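Local coordinates for taurine:2-oxoglutarate aminotransferase (Bifidobacterium kashiwanohense PV20-2, PDB 6JIX), which binds pyridoxal 5'-phosphate and, as a class-III aminotransferase, probably uses it to move the amino group of taurine to 2-oxoglutarate, at residues Glu342-Ile346 with Ile424-Glu430; Lys135-Arg141 with Gly170-Asn176; Val11-Ser16 with Gly28-Pro32; Thr284-Leu290 with Leu319-Gly324; Val101-Tyr107 with Met264-Gln268. All coordinates share one frame; numbering follows the deposited sequence.

From the N terminus, contact 3 comes first: it closes a short loop, 11 residues between its segments, and folds helix 8-18 against the loop that leads into strand 33-37. Contact 5 closes the widest loop, bringing the end of helix 89-102 (Val-101 to Tyr-107) to Met-264 to Gln-268, with 156 residues between them. Contact 2 is nested inside that loop and pairs two strands at one margin of the seven-stranded sheet. Contact 4 follows in series and joins a loop near the cofactor to helix 318-333. Contact 1 comes last, pairing helix 336-357 with the C-terminal helix. No two contacts cross along the chain, and contacts 3 and 4 also meet the second subunit.

Contact 1. Residues Glu342-Ile346 with Ile424-Glu430; sequences EMEGI and ITAEQLE
Met-343 and Ile-346, three residues apart on helix 336-357, face Ala-426 and Leu-429 at the start of helix 426-447, and the contact between them is almost wholly apolar. Leu-429 CD1 serves both partners, 3.9 Å from Met-343 SD and 4.0 Å from Ile-346 CB. Ile-346 reaches further with its extended arm (chi2 -166°), whose CD1 lies 3.3 Å from Ala-426 CB. Sulfur-to-backbone proximity forms a second group. Met-343, bent at chi2 and chi3, lays SD beside the N terminus of the helix, 3.4 Å from Ala-426 N. Shortened to an alanine, Met-343 would probably lose its sulfur contacts with Leu-429 CD1 and Ala-426 N and open a gap there. The short helical segments run nearly parallel, their axes 10.4 Å apart at an angle of 22°, in the C-terminal part of the class-III aminotransferase fold. The polar bonds within 424-430 include a capping box at the start of helix 426-447: Gln-428 N donates to Thr-425 OG1 over 3.3 Å, and Thr-425 N returns a bond to Gln-428 OE1 over 3.0 Å, lying in the carbonyl plane. The Thr-425 hydroxyl also donates to that OE1, tilted from the plane, while Gln-428 NE2 is hydrogen-bonded to Tyr-40 OH.

Contact 2. Residues Lys135-Arg141 with Gly170-Asn176; sequences KIFSCYR and GFVHFMN
Tyr-140 lays one face of its ring over His-173 CB, which stands 3.4 Å from the ring centroid and 16° off its normal, a clear CH-pi contact. The ring planes of the two residues are 27° apart, but the offset is large enough that little of one lies over the other. Met-175 CE approaches the same tyrosine obliquely at CD2. With a serine in place of this tyrosine, His-173 CB is likely to lose its aromatic cover and the end of the Met-175 side chain the ring it rests against. The backbones pair in parallel: Val-172 N donates to Ile-136 O over 2.9 Å and Ser-138 N to Val-172 O over 3.0 Å, a pattern continued by Phe-174 N to Ser-138 O and Tyr-140 N to Phe-174 O. Strand 171-174 is outermost on this side of the seven-stranded sheet within the chain, the large-domain sheet of fold-type I aminotransferases. On one face Val-172 CB sits over the Phe-137 ring, and Cys-139 SG meets Phe-174 CZ at 3.4 Å, an oblique sulfur-aromatic contact; helix 190-208 packs on this face. Helix 116-131 packs on Ile-136 and Phe-171 of the other, where Phe-171 also touches Ile-148 of the second subunit. Past the strands, Asn-176, its CG between backbone N and carbonyl carbon (chi1 41°), grips the Arg-141 backbone twice: OD1 accepts from Arg-141 N on a lone pair, 3.1 Å away, and ND2 donates to Arg-141 O over 3.2 Å. Arg-141 returns NH1 to Asn-176 O at 2.8 Å, in the guanidinium plane, while Met-175 SD lies over one face of that group.

Contact 3. Residues Val11-Ser16 with Gly28-Pro32; sequences VASLHS and GPVKP
The N-terminal helix 8-18 and the loop that leads into strand 33-37 meet where Val-30 and Pro-32 lean on Val-11, Ala-12 and His-15, beside the interface with the second subunit. Val-30 is the central piece. Its CG1 lies between its backbone N and carbonyl carbon (chi1 57°), which aims this methyl at Ala-12 CB, 3.8 Å away. The other branch, CG2, stands over one face of the His-15 imidazole, 4.2 Å from the ring centroid and 23° off the normal: a CH-pi contact displaced toward the rim. Further along, Pro-32 CB touches Val-11 CG1 at 3.8 Å while its CG rests 4.0 Å from Ala-12 CB. The polar link lies at the far end, where Ser-16 OG donates to Gly-28 O; the modelled separation is unusually short, so its exact length is doubtful at this resolution. His-15 NE2 is hydrogen-bonded to Gln-21 OE1, and Gln-21 belongs with Ser-22, Trp-23 and His-24 to a pocket seen to hold glutamate. Across the interface, Ser-92 OG of the second subunit is hydrogen-bonded to Val-11 O, Arg-109 of that subunit to Ser-16 O, and its Ala-85 packs on Val-30. With Val-30 over one face and a residue of the glutamate pocket, Gln-21, bonded to NE2, the His-15 ring is probably restricted in rotation by an apolar and a polar contact together.

Contact 4. Residues Thr284-Leu290 with Leu319-Gly324; sequences TCGYVPL and LACAAG
The methyl of Ala-320 is the bump of this contact, and the loop 284-290 supplies its hollow: Val-288 CG1 at 3.4 Å from Ala-320 CB, Leu-290 CB at 4.1 Å from it, and the Pro-289 carbonyl oxygen as a polar part of the wall. Val-288, with CG1 anti to the backbone N (chi1 -172°), sends its second branch the other way, where CG2 settles between Ala-323 CB (3.9 Å) and Leu-319 CD2 (4.3 Å). Leu-290 fills the next depression with CD2, 3.7 Å from Ala-320 O. Gly-324 matches that bulk, since a beta carbon built on it would come to 3.5 Å from Leu-290 CD2. Thr-284 adds its CG2 methyl near Ala-320 O, while its hydroxyl turns to its own loop and donates to Val-288 O over 2.6 Å, a bond that spans the type I' turn from Thr-284 to Tyr-287. The small residues of the helix thus let a loop close to the cofactor-binding Lys-281 lie directly on it. Around this buried joint, Ile-72 of helix 66-78 touches Val-288, Leu-94 of helix 89-102 touches Leu-290, strand 291-296 continues the loop, and Leu-319 and His-317 of the second subunit pack on Val-288 and Pro-289.

Contact 5. Residues Val101-Tyr107 with Met264-Gln268; sequences VADPDFY and MFAWQ
Gln-268 crosses from its 3-10 turn to Val-101 in the last turn of helix 89-102, and its side chain can be followed outward. From CB the chain turns with CG anti to the carbonyl carbon (chi1 -82°), which lays CG over one face of the Trp-267 indole. Beyond it the chain runs extended to an amide whose two ends are both engaged. OE1 accepts from Phe-265 N at 2.8 Å, the donor standing well above the carbonyl plane, and NE2 donates to Val-101 O at 3.2 Å, on a lone pair in that carbonyl's plane though with a bent N-H...O angle of 135°. The helix end and the turn are thereby pinned through one amide. Phe-265 CE2 adds apolar contact, 3.8 Å from both Val-101 CG2 and Ala-102 CB. Tyr-107 OH meets the indole on the face opposite Gln-268 CG, 3.6 Å from Trp-267 CZ2, and is itself hydrogen-bonded to Pro-274 O; the two ring systems lie obliquely. Just past the helix, Asp-103 OD2 accepts from Asp-105 N in an Asx turn. Phe-277 of strand 276-279 meets the rings of Tyr-107, Phe-265 and Trp-267, Val-294 of strand 291-296 touches Tyr-107, and Leu-332 of helix 318-333 packs on Val-101 and Met-264.

Contact 1. Residues Glu342-Ile346 with Ile424-Glu430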
# COMPACT_ATOMS: atom_id res chain seq x y z
N GLU A 342 19.29 21.82 16.54
CA GLU A 342 19.21 22.78 17.63
C GLU A 342 18.08 22.44 18.60
O GLU A 342 18.21 22.66 19.81
CB GLU A 342 19.07 24.19 17.06
CG GLU A 342 18.34 25.17 17.94
CD GLU A 342 18.07 26.48 17.22
OE1 GLU A 342 18.58 26.62 16.08
OE2 GLU A 342 17.35 27.34 17.78
N MET A 343 16.95 21.91 18.11
CA MET A 343 15.95 21.43 19.06
C MET A 343 16.43 20.17 19.78
O MET A 343 15.99 19.91 20.91
CB MET A 343 14.61 21.15 18.37
CG MET A 343 13.96 22.37 17.76
SD MET A 343 13.57 23.71 18.91
CE MET A 343 15.05 24.73 18.75
N GLU A 344 17.32 19.39 19.16
CA GLU A 344 17.90 18.27 19.88
C GLU A 344 18.57 18.76 21.16
O GLU A 344 18.50 18.10 22.21
CB GLU A 344 18.91 17.51 19.01
CG GLU A 344 19.63 16.39 19.77
CD GLU A 344 20.77 15.77 18.98
OE1 GLU A 344 20.51 14.93 18.10
OE2 GLU A 344 21.94 16.12 19.24
N GLY A 345 19.21 19.93 21.08
CA GLY A 345 19.89 20.56 22.19
C GLY A 345 18.98 20.94 23.34
O GLY A 345 19.48 21.28 24.42
N ILE A 346 17.67 20.94 23.12
CA ILE A 346 16.70 21.12 24.18
C ILE A 346 16.18 19.79 24.68
O ILE A 346 16.14 19.54 25.88
CB ILE A 346 15.54 22.01 23.70
CG1 ILE A 346 16.04 23.35 23.16
CG2 ILE A 346 14.51 22.19 24.79
CD1 ILE A 346 14.93 24.34 22.99
N ILE A 424 8.47 22.12 15.58
CA ILE A 424 8.27 22.59 16.94
C ILE A 424 9.36 23.61 17.31
O ILE A 424 10.52 23.50 16.90
CB ILE A 424 8.23 21.41 17.92
CG1 ILE A 424 7.41 21.78 19.16
CG2 ILE A 424 9.64 20.98 18.28
CD1 ILE A 424 7.23 20.64 20.14
N THR A 425 8.98 24.60 18.11
CA THR A 425 9.90 25.66 18.49
C THR A 425 10.37 25.41 19.91
O THR A 425 9.77 24.62 20.65
CB THR A 425 9.22 27.02 18.40
OG1 THR A 425 8.15 27.08 19.36
CG2 THR A 425 8.66 27.23 16.99
N ALA A 426 11.47 26.08 20.27
CA ALA A 426 11.95 26.00 21.65
C ALA A 426 10.84 26.32 22.65
O ALA A 426 10.63 25.59 23.62
CB ALA A 426 13.15 26.93 21.85
N GLU A 427 10.08 27.41 22.41
CA GLU A 427 9.04 27.77 23.36
C GLU A 427 8.01 26.66 23.50
O GLU A 427 7.58 26.32 24.61
CB GLU A 427 8.36 29.09 22.95
CG GLU A 427 7.52 29.70 24.10
CD GLU A 427 6.10 30.16 23.68
OE1 GLU A 427 5.19 29.95 24.52
OE2 GLU A 427 5.87 30.76 22.58
N GLN A 428 7.64 26.04 22.40
CA GLN A 428 6.67 24.97 22.47
C GLN A 428 7.21 23.79 23.28
O GLN A 428 6.52 23.25 24.14
CB GLN A 428 6.29 24.55 21.06
CG GLN A 428 5.22 25.44 20.44
CD GLN A 428 5.06 25.19 18.94
OE1 GLN A 428 6.05 25.09 18.21
NE2 GLN A 428 3.81 25.08 18.49
N LEU A 429 8.44 23.38 22.99
CA LEU A 429 9.07 22.35 23.82
C LEU A 429 8.99 22.73 25.29
O LEU A 429 8.58 21.93 26.14
CB LEU A 429 10.52 22.14 23.38
CG LEU A 429 10.70 21.37 22.06
CD1 LEU A 429 12.16 21.33 21.65
CD2 LEU A 429 10.14 19.97 22.18
N GLU A 430 9.37 23.97 25.61
CA GLU A 430 9.37 24.43 27.00
C GLU A 430 7.98 24.41 27.62
O GLU A 430 7.87 24.51 28.85
CB GLU A 430 9.99 25.82 27.11
CG GLU A 430 11.49 25.77 27.43
CD GLU A 430 12.31 26.65 26.51
OE1 GLU A 430 11.84 27.76 26.16
OE2 GLU A 430 13.44 26.22 26.13

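Contact 2. Residues Lys135-Arg141 with Gly170-Asn176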
# COMPACT_ATOMS: atom_id res chain seq x y z
N LYS A 135 17.70 -15.60 0.50
CA LYS A 135 17.49 -15.31 1.91
C LYS A 135 17.57 -13.82 2.23
O LYS A 135 18.40 -13.09 1.66
CB LYS A 135 18.53 -16.06 2.76
CG LYS A 135 18.22 -17.53 2.95
CD LYS A 135 19.37 -18.25 3.63
CE LYS A 135 19.42 -19.72 3.22
NZ LYS A 135 20.04 -20.58 4.26
N ILE A 136 16.75 -13.39 3.19
CA ILE A 136 16.76 -12.04 3.75
C ILE A 136 17.06 -12.16 5.23
O ILE A 136 16.36 -12.89 5.95
CB ILE A 136 15.41 -11.33 3.55
CG1 ILE A 136 15.03 -11.21 2.07
CG2 ILE A 136 15.42 -9.98 4.29
CD1 ILE A 136 15.92 -10.29 1.25
N PHE A 137 18.09 -11.46 5.70
CA PHE A 137 18.35 -11.31 7.13
C PHE A 137 17.70 -10.04 7.65
O PHE A 137 17.79 -8.98 7.01
CB PHE A 137 19.86 -11.26 7.40
CG PHE A 137 20.49 -12.61 7.66
CD1 PHE A 137 20.27 -13.68 6.81
CD2 PHE A 137 21.32 -12.80 8.76
CE1 PHE A 137 20.84 -14.92 7.05
CE2 PHE A 137 21.91 -14.05 9.00
CZ PHE A 137 21.67 -15.11 8.14
N SER A 138 17.08 -10.12 8.82
CA SER A 138 16.56 -8.91 9.45
C SER A 138 16.54 -9.09 10.96
O SER A 138 16.63 -10.21 11.47
CB SER A 138 15.17 -8.55 8.93
OG SER A 138 14.31 -9.66 8.93
N CYS A 139 16.39 -7.97 11.66
CA CYS A 139 16.55 -7.96 13.11
C CYS A 139 15.26 -8.39 13.80
O CYS A 139 14.16 -8.05 13.36
CB CYS A 139 16.94 -6.57 13.60
SG CYS A 139 18.32 -5.84 12.77
N TYR A 140 15.43 -9.11 14.92
CA TYR A 140 14.29 -9.44 15.77
C TYR A 140 13.65 -8.18 16.36
O TYR A 140 12.42 -8.10 16.48
CB TYR A 140 14.73 -10.38 16.90
CG TYR A 140 14.73 -11.85 16.55
CD1 TYR A 140 13.56 -12.48 16.15
CD2 TYR A 140 15.88 -12.61 16.65
CE1 TYR A 140 13.56 -13.85 15.83
CE2 TYR A 140 15.89 -13.98 16.34
CZ TYR A 140 14.73 -14.59 15.94
OH TYR A 140 14.72 -15.95 15.63
N ARG A 141 14.46 -7.18 16.72
CA ARG A 141 13.94 -5.92 17.25
C ARG A 141 13.76 -4.95 16.09
O ARG A 141 14.58 -4.06 15.83
CB ARG A 141 14.89 -5.35 18.30
CG ARG A 141 14.71 -5.88 19.71
CD ARG A 141 15.98 -5.61 20.52
NE ARG A 141 15.88 -6.04 21.92
CZ ARG A 141 16.88 -6.57 22.61
NH1 ARG A 141 18.07 -6.73 22.04
NH2 ARG A 141 16.71 -6.92 23.87
N GLY A 170 13.00 -18.14 3.55
CA GLY A 170 14.07 -17.23 3.24
C GLY A 170 14.16 -16.03 4.14
O GLY A 170 14.83 -15.05 3.77
N PHE A 171 13.50 -16.05 5.29
CA PHE A 171 13.52 -14.93 6.22
C PHE A 171 14.20 -15.39 7.51
O PHE A 171 13.57 -16.05 8.35
CB PHE A 171 12.11 -14.43 6.48
CG PHE A 171 11.54 -13.65 5.35
CD1 PHE A 171 11.83 -12.30 5.20
CD2 PHE A 171 10.71 -14.28 4.41
CE1 PHE A 171 11.31 -11.58 4.14
CE2 PHE A 171 10.18 -13.57 3.33
CZ PHE A 171 10.48 -12.22 3.19
N VAL A 172 15.47 -15.02 7.67
CA VAL A 172 16.28 -15.36 8.83
C VAL A 172 16.41 -14.13 9.72
O VAL A 172 16.78 -13.04 9.26
CB VAL A 172 17.67 -15.86 8.41
CG1 VAL A 172 18.40 -16.44 9.62
CG2 VAL A 172 17.56 -16.88 7.32
N HIS A 173 16.15 -14.31 11.02
CA HIS A 173 16.18 -13.22 11.98
C HIS A 173 17.41 -13.32 12.86
O HIS A 173 17.77 -14.41 13.33
CB HIS A 173 14.91 -13.23 12.82
CG HIS A 173 13.68 -12.94 12.01
ND1 HIS A 173 12.85 -13.93 11.54
CD2 HIS A 173 13.18 -11.77 11.55
CE1 HIS A 173 11.87 -13.38 10.84
NE2 HIS A 173 12.05 -12.07 10.83
N PHE A 174 18.07 -12.18 13.08
CA PHE A 174 19.19 -12.10 14.01
C PHE A 174 18.89 -11.09 15.10
O PHE A 174 18.20 -10.09 14.87
CB PHE A 174 20.52 -11.75 13.32
CG PHE A 174 20.58 -10.39 12.69
CD1 PHE A 174 19.82 -10.09 11.55
CD2 PHE A 174 21.44 -9.42 13.19
CE1 PHE A 174 19.90 -8.83 10.96
CE2 PHE A 174 21.52 -8.16 12.62
CZ PHE A 174 20.76 -7.87 11.49
N MET A 175 19.42 -11.36 16.28
CA MET A 175 19.20 -10.47 17.42
C MET A 175 20.14 -9.27 17.33
O MET A 175 21.35 -9.42 17.16
CB MET A 175 19.43 -11.23 18.73
CG MET A 175 19.17 -10.39 19.96
SD MET A 175 17.46 -9.83 20.10
CE MET A 175 16.62 -11.33 19.58
N ASN A 176 19.55 -8.05 17.39
CA ASN A 176 20.34 -6.83 17.46
C ASN A 176 20.39 -6.32 18.89
O ASN A 176 19.50 -6.61 19.69
CB ASN A 176 19.76 -5.72 16.55
CG ASN A 176 18.23 -5.64 16.59
OD1 ASN A 176 17.54 -6.59 16.99
ND2 ASN A 176 17.70 -4.50 16.15

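Contact 3. Residues Val11-Ser16 with Gly28-Pro32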
# COMPACT_ATOMS: atom_id res chain seq x y z
N VAL A 11 -19.75 11.22 14.73
CA VAL A 11 -18.52 10.75 14.09
C VAL A 11 -17.91 9.60 14.87
O VAL A 11 -17.47 8.60 14.29
CB VAL A 11 -17.53 11.92 13.92
CG1 VAL A 11 -16.10 11.40 13.84
CG2 VAL A 11 -17.88 12.74 12.69
N ALA A 12 -17.88 9.71 16.20
CA ALA A 12 -17.31 8.65 17.03
C ALA A 12 -18.19 7.41 17.06
O ALA A 12 -17.67 6.28 17.13
CB ALA A 12 -17.09 9.16 18.46
N SER A 13 -19.51 7.59 17.00
CA SER A 13 -20.44 6.48 16.99
C SER A 13 -20.31 5.67 15.70
O SER A 13 -20.26 4.44 15.73
CB SER A 13 -21.87 6.99 17.18
OG SER A 13 -22.82 6.19 16.48
N LEU A 14 -20.30 6.36 14.55
CA LEU A 14 -20.15 5.68 13.27
C LEU A 14 -18.81 4.94 13.19
O LEU A 14 -18.74 3.83 12.64
CB LEU A 14 -20.30 6.67 12.12
CG LEU A 14 -21.73 7.18 12.00
CD1 LEU A 14 -22.09 7.45 10.58
CD2 LEU A 14 -22.66 6.15 12.59
N HIS A 15 -17.74 5.54 13.70
CA HIS A 15 -16.46 4.85 13.71
C HIS A 15 -16.53 3.58 14.56
O HIS A 15 -16.08 2.51 14.14
CB HIS A 15 -15.35 5.78 14.23
CG HIS A 15 -14.03 5.09 14.42
ND1 HIS A 15 -12.96 5.26 13.57
CD2 HIS A 15 -13.62 4.21 15.37
CE1 HIS A 15 -11.95 4.52 13.99
NE2 HIS A 15 -12.32 3.87 15.08
N SER A 16 -17.10 3.69 15.77
CA SER A 16 -17.17 2.54 16.67
C SER A 16 -17.99 1.41 16.08
O SER A 16 -17.78 0.24 16.43
CB SER A 16 -17.78 2.97 18.00
OG SER A 16 -16.76 3.31 18.91
N GLY A 28 -14.63 -0.29 20.47
CA GLY A 28 -14.38 0.42 21.69
C GLY A 28 -14.87 1.86 21.63
O GLY A 28 -15.46 2.31 20.63
N PRO A 29 -14.65 2.60 22.71
CA PRO A 29 -14.81 4.06 22.64
C PRO A 29 -13.68 4.68 21.83
O PRO A 29 -12.59 4.11 21.71
CB PRO A 29 -14.77 4.49 24.12
CG PRO A 29 -13.91 3.45 24.77
CD PRO A 29 -14.12 2.16 24.02
N VAL A 30 -13.92 5.89 21.31
CA VAL A 30 -12.94 6.52 20.42
C VAL A 30 -13.05 8.05 20.51
O VAL A 30 -14.15 8.61 20.58
CB VAL A 30 -13.12 6.04 18.97
CG1 VAL A 30 -14.52 6.32 18.50
CG2 VAL A 30 -12.09 6.69 18.08
N LYS A 31 -11.89 8.71 20.47
CA LYS A 31 -11.83 10.17 20.45
C LYS A 31 -12.03 10.66 19.02
O LYS A 31 -11.26 10.28 18.13
CB LYS A 31 -10.50 10.65 21.01
CG LYS A 31 -10.55 12.03 21.67
CD LYS A 31 -9.30 12.37 22.48
CE LYS A 31 -8.84 11.21 23.36
NZ LYS A 31 -9.63 11.06 24.62
N PRO A 32 -13.05 11.51 18.75
CA PRO A 32 -13.22 12.06 17.40
C PRO A 32 -12.43 13.35 17.19
O PRO A 32 -12.50 14.26 18.02
CB PRO A 32 -14.73 12.29 17.31
CG PRO A 32 -15.10 12.66 18.71
CD PRO A 32 -14.14 11.94 19.65

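Contact 4. Residues Thr284-Leu290 with Leu319-Gly324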
# COMPACT_ATOMS: atom_id res chain seq x y z
N THR A 284 5.85 12.87 2.54
CA THR A 284 4.69 13.74 2.40
C THR A 284 4.09 14.11 3.75
O THR A 284 2.98 14.66 3.77
CB THR A 284 3.61 13.10 1.50
OG1 THR A 284 2.83 12.16 2.26
CG2 THR A 284 4.22 12.40 0.29
N CYS A 285 4.78 13.86 4.86
CA CYS A 285 4.22 14.12 6.19
C CYS A 285 2.85 13.47 6.38
O CYS A 285 2.04 13.91 7.23
CB CYS A 285 4.13 15.63 6.45
SG CYS A 285 5.71 16.43 6.20
N GLY A 286 2.57 12.42 5.61
CA GLY A 286 1.33 11.68 5.69
C GLY A 286 0.17 12.33 4.98
O GLY A 286 -0.93 11.76 4.98
N TYR A 287 0.38 13.49 4.36
CA TYR A 287 -0.73 14.23 3.78
C TYR A 287 -1.33 13.48 2.60
O TYR A 287 -2.54 13.59 2.36
CB TYR A 287 -0.27 15.62 3.34
CG TYR A 287 0.07 16.61 4.44
CD1 TYR A 287 0.32 16.20 5.75
CD2 TYR A 287 0.17 17.97 4.15
CE1 TYR A 287 0.65 17.13 6.74
CE2 TYR A 287 0.50 18.91 5.12
CZ TYR A 287 0.74 18.50 6.41
OH TYR A 287 1.07 19.46 7.34
N VAL A 288 -0.52 12.72 1.86
CA VAL A 288 -0.99 11.81 0.81
C VAL A 288 -0.16 10.53 0.91
O VAL A 288 1.07 10.63 1.06
CB VAL A 288 -0.86 12.42 -0.59
CG1 VAL A 288 -1.54 11.53 -1.64
CG2 VAL A 288 -1.43 13.82 -0.60
N PRO A 289 -0.77 9.35 0.82
CA PRO A 289 0.01 8.10 0.92
C PRO A 289 1.11 8.03 -0.14
O PRO A 289 0.85 8.12 -1.34
CB PRO A 289 -1.05 7.01 0.68
CG PRO A 289 -2.30 7.63 1.16
CD PRO A 289 -2.22 9.09 0.81
N LEU A 290 2.35 7.84 0.33
CA LEU A 290 3.48 7.73 -0.58
C LEU A 290 4.62 7.04 0.13
O LEU A 290 4.87 7.29 1.31
CB LEU A 290 3.93 9.11 -1.08
CG LEU A 290 5.07 9.14 -2.10
CD1 LEU A 290 4.74 8.35 -3.37
CD2 LEU A 290 5.45 10.59 -2.44
N LEU A 319 -0.80 13.14 -7.49
CA LEU A 319 -1.08 13.99 -6.33
C LEU A 319 -0.07 13.74 -5.22
O LEU A 319 0.50 14.68 -4.66
CB LEU A 319 -2.49 13.74 -5.82
CG LEU A 319 -3.01 14.86 -4.92
CD1 LEU A 319 -3.51 16.01 -5.78
CD2 LEU A 319 -4.09 14.34 -3.99
N ALA A 320 0.17 12.47 -4.90
CA ALA A 320 1.06 12.15 -3.80
C ALA A 320 2.44 12.74 -4.04
O ALA A 320 3.05 13.30 -3.13
CB ALA A 320 1.14 10.64 -3.62
N CYS A 321 2.94 12.61 -5.28
CA CYS A 321 4.26 13.15 -5.61
C CYS A 321 4.29 14.66 -5.50
O CYS A 321 5.27 15.23 -4.99
CB CYS A 321 4.67 12.71 -7.00
SG CYS A 321 5.23 11.02 -7.05
N ALA A 322 3.24 15.34 -5.98
CA ALA A 322 3.17 16.80 -5.84
C ALA A 322 3.31 17.20 -4.37
O ALA A 322 4.07 18.11 -4.03
CB ALA A 322 1.88 17.35 -6.44
N ALA A 323 2.59 16.50 -3.48
CA ALA A 323 2.77 16.77 -2.06
C ALA A 323 4.21 16.51 -1.64
O ALA A 323 4.77 17.28 -0.84
CB ALA A 323 1.79 15.94 -1.25
N GLY A 324 4.83 15.46 -2.17
CA GLY A 324 6.23 15.17 -1.85
C GLY A 324 7.18 16.27 -2.27
O GLY A 324 8.02 16.73 -1.49

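Contact 5. Residues Val101-Tyr107 with Met264-Gln268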
# COMPACT_ATOMS: atom_id res chain seq x y z
N VAL A 101 19.13 14.43 -2.83
CA VAL A 101 19.39 14.60 -1.39
C VAL A 101 20.02 13.36 -0.76
O VAL A 101 20.63 13.45 0.31
CB VAL A 101 18.14 14.98 -0.58
CG1 VAL A 101 17.50 16.25 -1.13
CG2 VAL A 101 17.16 13.84 -0.54
N ALA A 102 19.85 12.19 -1.38
CA ALA A 102 20.43 10.95 -0.87
C ALA A 102 21.91 10.84 -1.22
O ALA A 102 22.76 10.66 -0.33
CB ALA A 102 19.68 9.74 -1.44
N ASP A 103 22.22 10.86 -2.54
CA ASP A 103 23.58 10.98 -3.05
C ASP A 103 23.62 10.70 -4.55
O ASP A 103 23.53 9.53 -4.96
CB ASP A 103 24.51 10.02 -2.32
CG ASP A 103 25.94 10.11 -2.81
OD1 ASP A 103 26.82 9.50 -2.15
OD2 ASP A 103 26.20 10.77 -3.85
N PRO A 104 23.79 11.73 -5.40
CA PRO A 104 23.62 11.54 -6.85
C PRO A 104 24.74 10.75 -7.47
O PRO A 104 24.57 10.24 -8.59
CB PRO A 104 23.62 12.98 -7.41
CG PRO A 104 23.49 13.87 -6.26
CD PRO A 104 24.05 13.13 -5.06
N ASP A 105 25.87 10.62 -6.78
CA ASP A 105 26.99 9.84 -7.31
C ASP A 105 26.82 8.36 -7.02
O ASP A 105 27.49 7.55 -7.65
CB ASP A 105 28.33 10.32 -6.73
CG ASP A 105 28.59 11.80 -7.01
OD1 ASP A 105 28.18 12.29 -8.09
OD2 ASP A 105 29.17 12.48 -6.12
N PHE A 106 25.95 8.01 -6.08
CA PHE A 106 25.69 6.62 -5.76
C PHE A 106 24.32 6.12 -6.21
O PHE A 106 24.22 5.02 -6.76
CB PHE A 106 25.86 6.41 -4.26
CG PHE A 106 25.88 4.99 -3.87
CD1 PHE A 106 26.97 4.20 -4.17
CD2 PHE A 106 24.79 4.41 -3.24
CE1 PHE A 106 27.00 2.86 -3.83
CE2 PHE A 106 24.81 3.08 -2.90
CZ PHE A 106 25.92 2.30 -3.19
N TYR A 107 23.24 6.87 -5.98
CA TYR A 107 21.90 6.41 -6.30
C TYR A 107 21.46 6.92 -7.67
O TYR A 107 22.02 7.87 -8.21
CB TYR A 107 20.89 6.83 -5.22
CG TYR A 107 21.29 6.31 -3.87
CD1 TYR A 107 20.98 5.00 -3.47
CD2 TYR A 107 22.04 7.10 -3.00
CE1 TYR A 107 21.38 4.51 -2.23
CE2 TYR A 107 22.45 6.62 -1.76
CZ TYR A 107 22.12 5.33 -1.39
OH TYR A 107 22.53 4.88 -0.16
N MET A 264 18.93 14.32 6.64
CA MET A 264 17.80 14.01 5.77
C MET A 264 17.41 12.54 5.87
O MET A 264 16.22 12.21 5.98
CB MET A 264 18.11 14.40 4.32
CG MET A 264 16.87 14.33 3.41
SD MET A 264 15.69 15.72 3.56
CE MET A 264 16.74 16.99 4.29
N PHE A 265 18.38 11.63 5.87
CA PHE A 265 18.12 10.23 6.13
C PHE A 265 18.97 9.79 7.31
O PHE A 265 20.12 10.20 7.45
CB PHE A 265 18.41 9.37 4.90
CG PHE A 265 17.59 9.75 3.70
CD1 PHE A 265 16.20 9.64 3.74
CD2 PHE A 265 18.19 10.23 2.54
CE1 PHE A 265 15.42 10.00 2.63
CE2 PHE A 265 17.42 10.60 1.44
CZ PHE A 265 16.03 10.49 1.49
N ALA A 266 18.38 8.97 8.18
CA ALA A 266 19.11 8.57 9.39
C ALA A 266 20.38 7.81 9.04
O ALA A 266 21.40 7.97 9.71
CB ALA A 266 18.21 7.75 10.31
N TRP A 267 20.36 7.01 7.97
CA TRP A 267 21.61 6.31 7.67
C TRP A 267 22.74 7.30 7.38
O TRP A 267 23.91 6.94 7.49
CB TRP A 267 21.42 5.32 6.51
CG TRP A 267 20.99 5.91 5.20
CD1 TRP A 267 19.73 5.91 4.68
CD2 TRP A 267 21.83 6.55 4.23
NE1 TRP A 267 19.72 6.53 3.45
CE2 TRP A 267 21.00 6.93 3.15
CE3 TRP A 267 23.19 6.86 4.16
CZ2 TRP A 267 21.49 7.60 2.02
CZ3 TRP A 267 23.68 7.52 3.05
CH2 TRP A 267 22.83 7.89 1.99
N GLN A 268 22.41 8.57 7.12
CA GLN A 268 23.45 9.57 6.92
C GLN A 268 24.16 9.95 8.22
O GLN A 268 25.12 10.72 8.17
CB GLN A 268 22.86 10.83 6.28
CG GLN A 268 22.73 10.73 4.76
CD GLN A 268 21.65 11.67 4.21
OE1 GLN A 268 20.91 12.29 4.97
NE2 GLN A 268 21.58 11.77 2.88